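Local structure of CdnC (Chryseobacterium gregarium DSM 19109, 7MGV) at residues K229-K234 / V304-E309; F160-T165 / Y310-I315; V245-I250 / T276-D281. The protein is an ATP-grasp ligase that installs single and bicyclic omega-ester macrocycles in a ribosomally made multicore precursor peptide. All blocks are in the same frame, centred on the assembly; numbering follows the deposited sequence.

Interaction 1. Residues K229-K234 / V304-E309; sequences KIEKKK and VSPEDE. With ADP (adenosine-5'-diphosphate), chain F.
A classic beta bulge joins the two backbones: K233 and K234 sit side by side opposite V304, and both of their N-H groups converge on one oxygen. K233 N reaches V304 O at 2.7 Å, almost head-on to the carbonyl, with a bent N-H...O angle of 140°. K234 N approaches V304 O at 3.0 Å, lying in the plane of the carbonyl and using one of its lone pairs. V304 N answers with a bond to K234 O, closing an antiparallel pair at the end of strand 297-304. On one face of this pair the CB atoms of K234 and V304 touch at 3.8 Å. V304 leads into the tip of a beta hairpin, a type I turn from S305 to D308 closed by D308 N to S305 O. The loop 229-234 lies along this tip: E231 O receives the CA-H of S305 at 3.2 Å, and P306 CD rests on E231 CB. The K233 chain leaves CA opposite the backbone N (chi1 172°) and stays extended, running past S305 O to a salt bridge with D308. K233 NZ lies 2.8 Å from D308 OD1 and equally far from OD2; both hydrogen bonds are weak. Within the loop, K229 NZ pairs with E231 OE2. The other side of the loop faces the nucleotide: I230 N donates to N1 of the ADP adenine at 2.7 Å, almost straight, while the K232 tail lies against the ribose O2'. K228 O, Q227 and T205 add further bonds to ADP. N1 accepts from a main-chain N-H, consistent with an unprotonated ring nitrogen, and the loop carrying that N-H is tied to the hairpin largely through main-chain atoms, with the lysine-aspartate pair adding a charged clasp.

Interaction 2. Residues F160-T165 / Y310-I315; sequences FKIPAT and YYFIEI
K161 O is held by two neighbours on strand 310-316. F312 N donates to K161 O at 2.9 Å, with the donor almost in line with the carbonyl, and Y311 CA leans in through its hydrogen, 3.2 Å from K161 O. In this ATP-grasp fold the strand is the outermost of an antiparallel sheet, and the linker after helix 148-158 passes across it. A water extends the polar contact, accepting from K161 N and donating to Y310 O. On one side of the linker, F160 CB packs on F312 CB at 4.0 Å. F312 CB also lies obliquely against the F160 ring; the two rings are inclined at 43°, their centroids 5.4 Å apart. A155 of helix 148-158 and L289 of helix 280-293 also press on F312. Farther along, I162 packs on F68 of the second subunit, and P163 belongs to the ADP pocket. The Y311 ring slides past P163 in the opposite direction and turns its edge to the linker backbone, Y311 CD2 lying 3.7 Å from P163 N. P163 CG meets I313 CD1 at 4.0 Å, the two side chains crossing at about a right angle.

Interaction 3. Residues V245-I250 / T276-D281; sequences VYAFEI and TELPQD
T276, A247 and L278 lose the most surface here. T276 is gripped twice: its backbone N donates to A247 O at 2.9 Å, from above the carbonyl plane, and its hydroxyl OG1 donates to E249 OE1 at 3.0 Å. The hydroxyl comes down on the carboxylate from well above its plane (67°) rather than at an edge. OG1 lies anti to the T276 backbone N (chi1 -168°), which carries it over to E249; the methyl CG2 is thereby set near A247 O and E249 CB. E249 itself leaves the backbone with CG wedged between its N and its carbonyl carbon (chi1 84°) and then runs straight out, crossing the threonine at about a right angle. Strand 274-276 is the outermost of the antiparallel sheet on this side, and strand 244-251 is its neighbour. Were E249 cut back to an alanine, the T276 hydroxyl would probably lose its carboxylate acceptor and be free to turn. Past T276 the chain turns toward helix 280-293, with P279 at the N-cap position, and L278 folds back over the strand. A247 CB fits against the branch of L278, 3.6 Å from CG and 3.7 Å from CD2. The other methyl, L278 CD1, reaches V245 CG1 at 3.7 Å, with I238 of strand 234-241 against both residues and L287 of helix 280-293 against the valine.

Overall arrangement
From the N terminus the chain first reaches 160-165, whose contact with 310-315 (interaction 2) closes the longest loop, tying the linker after helix 148-158 to the edge strand. Within that loop, 229-234 meets 304-309 (interaction 1), joining the adenine-binding loop to the hairpin tip. Innermost, 245-250 meets 276-281 (interaction 3), tying a strand to the approach of helix 280-293. The three loops are therefore concentric, and none cross. Neighbouring contacts touch: I230 packs on P163 and Y311, V304 on Y310, K234 on E249, and Y310 on P279. Interactions 2 and 3 reach opposite edges of one five-stranded sheet.

Interaction 1. Residues K229-K234 / V304-E309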
# COMPACT_ATOMS: atom_id res chain seq x y z
N LYS A 229 22.15 20.45 2.07
CA LYS A 229 21.70 21.05 3.32
C LYS A 229 21.20 22.46 3.06
O LYS A 229 21.97 23.32 2.61
CB LYS A 229 22.81 21.06 4.36
CG LYS A 229 22.34 21.54 5.73
CD LYS A 229 23.46 21.61 6.74
CE LYS A 229 23.93 23.04 6.96
NZ LYS A 229 23.55 23.54 8.31
N ILE A 230 19.93 22.70 3.34
CA ILE A 230 19.35 24.03 3.25
C ILE A 230 19.57 24.73 4.59
O ILE A 230 19.13 24.23 5.63
CB ILE A 230 17.85 23.97 2.91
CG1 ILE A 230 17.60 22.98 1.77
CG2 ILE A 230 17.33 25.35 2.54
CD1 ILE A 230 18.36 23.31 0.49
N GLU A 231 20.27 25.86 4.57
CA GLU A 231 20.43 26.66 5.77
C GLU A 231 19.08 27.19 6.22
O GLU A 231 18.31 27.71 5.41
CB GLU A 231 21.41 27.80 5.53
CG GLU A 231 22.38 28.05 6.68
CD GLU A 231 23.17 26.81 7.04
OE1 GLU A 231 24.15 26.49 6.33
OE2 GLU A 231 22.83 26.16 8.05
N LYS A 232 18.78 27.05 7.51
CA LYS A 232 17.46 27.37 8.03
C LYS A 232 17.41 28.83 8.46
O LYS A 232 18.05 29.22 9.44
CB LYS A 232 17.11 26.46 9.21
CG LYS A 232 16.86 25.02 8.84
CD LYS A 232 16.03 24.32 9.91
CE LYS A 232 16.45 22.87 10.08
NZ LYS A 232 16.44 22.46 11.51
N LYS A 233 16.65 29.64 7.72
CA LYS A 233 16.20 30.92 8.25
C LYS A 233 14.84 30.78 8.93
O LYS A 233 14.62 31.36 9.99
CB LYS A 233 16.12 31.98 7.14
CG LYS A 233 15.48 33.28 7.59
CD LYS A 233 15.22 34.22 6.43
CE LYS A 233 14.56 35.51 6.91
NZ LYS A 233 14.43 36.52 5.83
N LYS A 234 13.94 30.00 8.33
CA LYS A 234 12.69 29.63 8.96
C LYS A 234 12.42 28.15 8.73
O LYS A 234 12.86 27.57 7.74
CB LYS A 234 11.50 30.45 8.42
CG LYS A 234 11.54 31.94 8.72
CD LYS A 234 10.15 32.54 8.57
CE LYS A 234 10.20 34.06 8.48
NZ LYS A 234 10.61 34.51 7.12
N VAL A 304 12.77 27.71 4.86
CA VAL A 304 13.03 28.98 4.21
C VAL A 304 14.50 29.32 4.44
O VAL A 304 14.92 29.50 5.59
CB VAL A 304 12.11 30.09 4.73
CG1 VAL A 304 12.33 31.38 3.94
CG2 VAL A 304 10.66 29.65 4.63
N SER A 305 15.26 29.41 3.35
CA SER A 305 16.69 29.64 3.40
C SER A 305 16.98 31.11 3.73
O SER A 305 16.06 31.93 3.78
CB SER A 305 17.32 29.25 2.07
OG SER A 305 17.18 30.29 1.12
N PRO A 306 18.24 31.46 4.00
CA PRO A 306 18.57 32.88 4.20
C PRO A 306 18.21 33.76 3.01
O PRO A 306 17.91 34.94 3.20
CB PRO A 306 20.08 32.86 4.45
CG PRO A 306 20.34 31.52 5.03
CD PRO A 306 19.38 30.59 4.34
N GLU A 307 18.23 33.22 1.80
CA GLU A 307 17.83 33.96 0.61
C GLU A 307 16.31 34.01 0.43
O GLU A 307 15.84 34.40 -0.64
CB GLU A 307 18.48 33.37 -0.64
CG GLU A 307 20.01 33.42 -0.63
CD GLU A 307 20.63 32.21 0.06
OE1 GLU A 307 19.89 31.45 0.72
OE2 GLU A 307 21.86 32.03 -0.06
N ASP A 308 15.56 33.60 1.46
CA ASP A 308 14.10 33.73 1.49
C ASP A 308 13.42 32.95 0.37
O ASP A 308 12.36 33.34 -0.11
CB ASP A 308 13.67 35.20 1.46
CG ASP A 308 13.69 35.84 2.83
OD1 ASP A 308 12.96 35.36 3.73
OD2 ASP A 308 14.43 36.83 3.02
N GLU A 309 14.01 31.83 -0.04
CA GLU A 309 13.34 30.92 -0.97
C GLU A 309 12.78 29.73 -0.19
O GLU A 309 13.38 29.28 0.79
CB GLU A 309 14.29 30.43 -2.06
CG GLU A 309 15.75 30.36 -1.66
CD GLU A 309 16.67 30.13 -2.85
OE1 GLU A 309 17.90 30.09 -2.66
OE2 GLU A 309 16.15 30.00 -3.98
PB ADP F . 12.49 15.03 13.95
O1B ADP F . 11.86 15.21 12.59
O2B ADP F . 12.00 13.82 14.70
O3B ADP F . 12.56 16.30 14.77
PA ADP F . 14.42 14.13 12.17
O1A ADP F . 13.37 13.15 11.70
O2A ADP F . 15.89 13.76 12.17
O3A ADP F . 14.03 14.71 13.62
O5' ADP F . 14.24 15.48 11.32
C5' ADP F . 15.01 15.72 10.14
C4' ADP F . 15.48 17.16 10.22
O4' ADP F . 16.42 17.42 9.17
C3' ADP F . 14.33 18.15 10.07
O3' ADP F . 14.20 18.92 11.26
C2' ADP F . 14.72 19.05 8.92
O2' ADP F . 14.63 20.42 9.31
C1' ADP F . 16.16 18.69 8.58
N9 ADP F . 16.33 18.59 7.12
C8 ADP F . 15.69 17.72 6.30
N7 ADP F . 16.08 17.90 5.01
C5 ADP F . 16.98 18.90 5.00
C6 ADP F . 17.79 19.59 3.97
N6 ADP F . 17.70 19.24 2.66
N1 ADP F . 18.61 20.58 4.38
C2 ADP F . 18.71 20.94 5.68
N3 ADP F . 18.01 20.35 6.66
C4 ADP F . 17.14 19.35 6.39

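Interaction 2. Residues F160-T165 / Y310-I315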
# COMPACT_ATOMS: atom_id res chain seq x y z
N PHE A 160 7.33 23.79 -6.88
CA PHE A 160 8.08 23.89 -5.63
C PHE A 160 9.57 23.79 -5.91
O PHE A 160 10.00 23.03 -6.79
CB PHE A 160 7.68 22.77 -4.66
CG PHE A 160 6.35 22.98 -3.99
CD1 PHE A 160 6.22 23.88 -2.95
CD2 PHE A 160 5.24 22.25 -4.38
CE1 PHE A 160 5.00 24.06 -2.32
CE2 PHE A 160 4.02 22.42 -3.75
CZ PHE A 160 3.90 23.33 -2.72
N LYS A 161 10.35 24.56 -5.17
CA LYS A 161 11.78 24.33 -5.12
C LYS A 161 12.06 23.23 -4.11
O LYS A 161 11.56 23.28 -2.98
CB LYS A 161 12.53 25.61 -4.74
CG LYS A 161 12.24 26.77 -5.68
CD LYS A 161 12.59 26.41 -7.12
CE LYS A 161 11.56 26.98 -8.09
NZ LYS A 161 11.40 28.44 -7.91
N ILE A 162 12.84 22.23 -4.52
CA ILE A 162 13.19 21.12 -3.64
C ILE A 162 14.71 21.07 -3.54
O ILE A 162 15.40 21.54 -4.46
CB ILE A 162 12.61 19.80 -4.14
CG1 ILE A 162 13.25 19.40 -5.48
CG2 ILE A 162 11.09 19.88 -4.28
CD1 ILE A 162 13.01 17.95 -5.85
N PRO A 163 15.28 20.54 -2.46
CA PRO A 163 16.74 20.45 -2.38
C PRO A 163 17.27 19.45 -3.40
O PRO A 163 16.57 18.54 -3.84
CB PRO A 163 16.99 19.96 -0.95
CG PRO A 163 15.69 20.11 -0.23
CD PRO A 163 14.63 19.99 -1.26
N ALA A 164 18.53 19.65 -3.78
CA ALA A 164 19.23 18.62 -4.53
C ALA A 164 19.17 17.32 -3.76
O ALA A 164 19.37 17.29 -2.54
CB ALA A 164 20.68 19.04 -4.79
N THR A 165 18.87 16.23 -4.46
CA THR A 165 18.57 14.97 -3.80
C THR A 165 19.21 13.82 -4.57
O THR A 165 19.27 13.83 -5.80
CB THR A 165 17.05 14.75 -3.69
OG1 THR A 165 16.45 15.89 -3.08
CG2 THR A 165 16.73 13.52 -2.85
N TYR A 310 11.63 29.25 -0.63
CA TYR A 310 10.88 28.22 0.08
C TYR A 310 11.21 26.86 -0.51
O TYR A 310 11.07 26.65 -1.72
CB TYR A 310 9.38 28.51 0.01
CG TYR A 310 8.94 29.68 0.86
CD1 TYR A 310 9.33 30.97 0.55
CD2 TYR A 310 8.13 29.49 1.97
CE1 TYR A 310 8.93 32.05 1.32
CE2 TYR A 310 7.72 30.56 2.75
CZ TYR A 310 8.13 31.83 2.42
OH TYR A 310 7.73 32.89 3.20
N TYR A 311 11.64 25.93 0.35
CA TYR A 311 12.01 24.58 -0.06
C TYR A 311 11.02 23.59 0.53
O TYR A 311 10.84 23.53 1.75
CB TYR A 311 13.43 24.24 0.41
CG TYR A 311 14.53 24.86 -0.42
CD1 TYR A 311 14.91 26.18 -0.23
CD2 TYR A 311 15.20 24.11 -1.37
CE1 TYR A 311 15.93 26.74 -0.99
CE2 TYR A 311 16.22 24.66 -2.13
CZ TYR A 311 16.58 25.98 -1.93
OH TYR A 311 17.58 26.53 -2.68
N PHE A 312 10.36 22.83 -0.35
CA PHE A 312 9.54 21.71 0.07
C PHE A 312 10.44 20.57 0.54
O PHE A 312 11.47 20.28 -0.08
CB PHE A 312 8.67 21.26 -1.11
CG PHE A 312 7.84 20.03 -0.83
CD1 PHE A 312 8.33 18.77 -1.10
CD2 PHE A 312 6.55 20.15 -0.35
CE1 PHE A 312 7.57 17.64 -0.86
CE2 PHE A 312 5.78 19.03 -0.11
CZ PHE A 312 6.29 17.77 -0.37
N ILE A 313 10.07 19.92 1.64
CA ILE A 313 10.83 18.82 2.20
C ILE A 313 10.08 17.50 2.07
O ILE A 313 10.61 16.53 1.53
CB ILE A 313 11.21 19.11 3.68
CG1 ILE A 313 11.96 20.44 3.78
CG2 ILE A 313 12.04 17.97 4.25
CD1 ILE A 313 13.19 20.51 2.90
N GLU A 314 8.84 17.45 2.56
CA GLU A 314 8.01 16.26 2.44
C GLU A 314 6.60 16.62 2.88
O GLU A 314 6.36 17.65 3.52
CB GLU A 314 8.55 15.09 3.27
CG GLU A 314 8.36 15.24 4.76
CD GLU A 314 8.70 13.97 5.51
OE1 GLU A 314 8.09 12.92 5.21
OE2 GLU A 314 9.57 14.01 6.41
N ILE A 315 5.66 15.74 2.54
CA ILE A 315 4.28 15.83 2.99
C ILE A 315 3.94 14.53 3.70
O ILE A 315 4.21 13.44 3.18
CB ILE A 315 3.31 16.09 1.82
CG1 ILE A 315 1.86 15.91 2.26
CG2 ILE A 315 3.64 15.19 0.63
CD1 ILE A 315 0.85 16.41 1.26
O HOH W 1 8.94 26.47 -3.67

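Interaction 3. Residues V245-I250 / T276-D281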
# COMPACT_ATOMS: atom_id res chain seq x y z
N VAL A 245 -5.77 26.22 5.19
CA VAL A 245 -4.31 26.16 5.30
C VAL A 245 -3.91 26.82 6.61
O VAL A 245 -4.25 27.99 6.86
CB VAL A 245 -3.63 26.85 4.11
CG1 VAL A 245 -2.12 26.82 4.27
CG2 VAL A 245 -4.05 26.20 2.80
N TYR A 246 -3.18 26.08 7.45
CA TYR A 246 -2.67 26.59 8.71
C TYR A 246 -1.15 26.46 8.68
O TYR A 246 -0.62 25.34 8.67
CB TYR A 246 -3.25 25.82 9.90
CG TYR A 246 -4.76 25.84 9.98
CD1 TYR A 246 -5.52 24.92 9.28
CD2 TYR A 246 -5.42 26.78 10.76
CE1 TYR A 246 -6.90 24.94 9.34
CE2 TYR A 246 -6.80 26.81 10.83
CZ TYR A 246 -7.54 25.88 10.12
OH TYR A 246 -8.91 25.90 10.20
N ALA A 247 -0.45 27.59 8.65
CA ALA A 247 1.00 27.61 8.58
C ALA A 247 1.58 28.03 9.92
O ALA A 247 1.10 28.98 10.55
CB ALA A 247 1.48 28.57 7.49
N PHE A 248 2.62 27.32 10.35
CA PHE A 248 3.33 27.62 11.58
C PHE A 248 4.81 27.67 11.29
O PHE A 248 5.32 26.91 10.46
CB PHE A 248 3.04 26.57 12.66
CG PHE A 248 1.58 26.40 12.96
CD1 PHE A 248 0.97 27.12 13.97
CD2 PHE A 248 0.81 25.50 12.23
CE1 PHE A 248 -0.37 26.97 14.24
CE2 PHE A 248 -0.53 25.34 12.49
CZ PHE A 248 -1.13 26.07 13.50
N GLU A 249 5.51 28.57 11.97
CA GLU A 249 6.92 28.81 11.70
C GLU A 249 7.73 28.84 12.99
O GLU A 249 7.23 29.21 14.06
CB GLU A 249 7.13 30.13 10.93
CG GLU A 249 7.19 31.37 11.79
CD GLU A 249 7.42 32.64 10.98
OE1 GLU A 249 7.13 32.63 9.77
OE2 GLU A 249 7.89 33.64 11.56
N ILE A 250 8.98 28.41 12.87
CA ILE A 250 10.03 28.69 13.84
C ILE A 250 11.06 29.55 13.12
O ILE A 250 11.68 29.10 12.15
CB ILE A 250 10.67 27.41 14.39
CG1 ILE A 250 9.68 26.64 15.26
CG2 ILE A 250 11.92 27.75 15.19
CD1 ILE A 250 10.29 25.44 15.96
N THR A 276 1.68 31.70 11.31
CA THR A 276 2.20 32.63 10.32
C THR A 276 1.33 32.53 9.07
O THR A 276 0.42 31.71 8.99
CB THR A 276 3.67 32.33 10.01
OG1 THR A 276 4.23 33.41 9.25
CG2 THR A 276 3.80 31.04 9.21
N GLU A 277 1.62 33.39 8.10
CA GLU A 277 0.87 33.43 6.85
C GLU A 277 1.83 33.24 5.69
O GLU A 277 2.90 33.86 5.64
CB GLU A 277 0.11 34.75 6.72
CG GLU A 277 -0.96 34.93 7.79
CD GLU A 277 -1.46 36.36 7.87
OE1 GLU A 277 -1.24 37.12 6.91
OE2 GLU A 277 -2.09 36.71 8.90
N LEU A 278 1.45 32.38 4.75
CA LEU A 278 2.29 32.03 3.61
C LEU A 278 2.12 33.05 2.49
O LEU A 278 1.05 33.65 2.35
CB LEU A 278 1.93 30.64 3.09
CG LEU A 278 1.98 29.47 4.06
CD1 LEU A 278 1.18 28.30 3.51
CD2 LEU A 278 3.41 29.06 4.34
N PRO A 279 3.16 33.25 1.68
CA PRO A 279 2.97 33.94 0.40
C PRO A 279 1.93 33.20 -0.43
O PRO A 279 1.86 31.97 -0.42
CB PRO A 279 4.36 33.89 -0.24
CG PRO A 279 5.30 33.76 0.92
CD PRO A 279 4.58 32.93 1.94
N GLN A 280 1.12 33.96 -1.16
CA GLN A 280 -0.04 33.38 -1.83
C GLN A 280 0.37 32.35 -2.88
O GLN A 280 -0.38 31.40 -3.14
CB GLN A 280 -0.90 34.48 -2.45
CG GLN A 280 -2.07 34.89 -1.58
CD GLN A 280 -2.46 36.34 -1.75
OE1 GLN A 280 -1.96 37.03 -2.64
NE2 GLN A 280 -3.35 36.83 -0.89
N ASP A 281 1.55 32.51 -3.49
CA ASP A 281 2.01 31.51 -4.45
C ASP A 281 2.32 30.19 -3.76
O ASP A 281 1.98 29.11 -4.27
CB ASP A 281 3.24 32.03 -5.20
CG ASP A 281 4.27 32.66 -4.28
OD1 ASP A 281 3.87 33.41 -3.37
OD2 ASP A 281 5.47 32.40 -4.47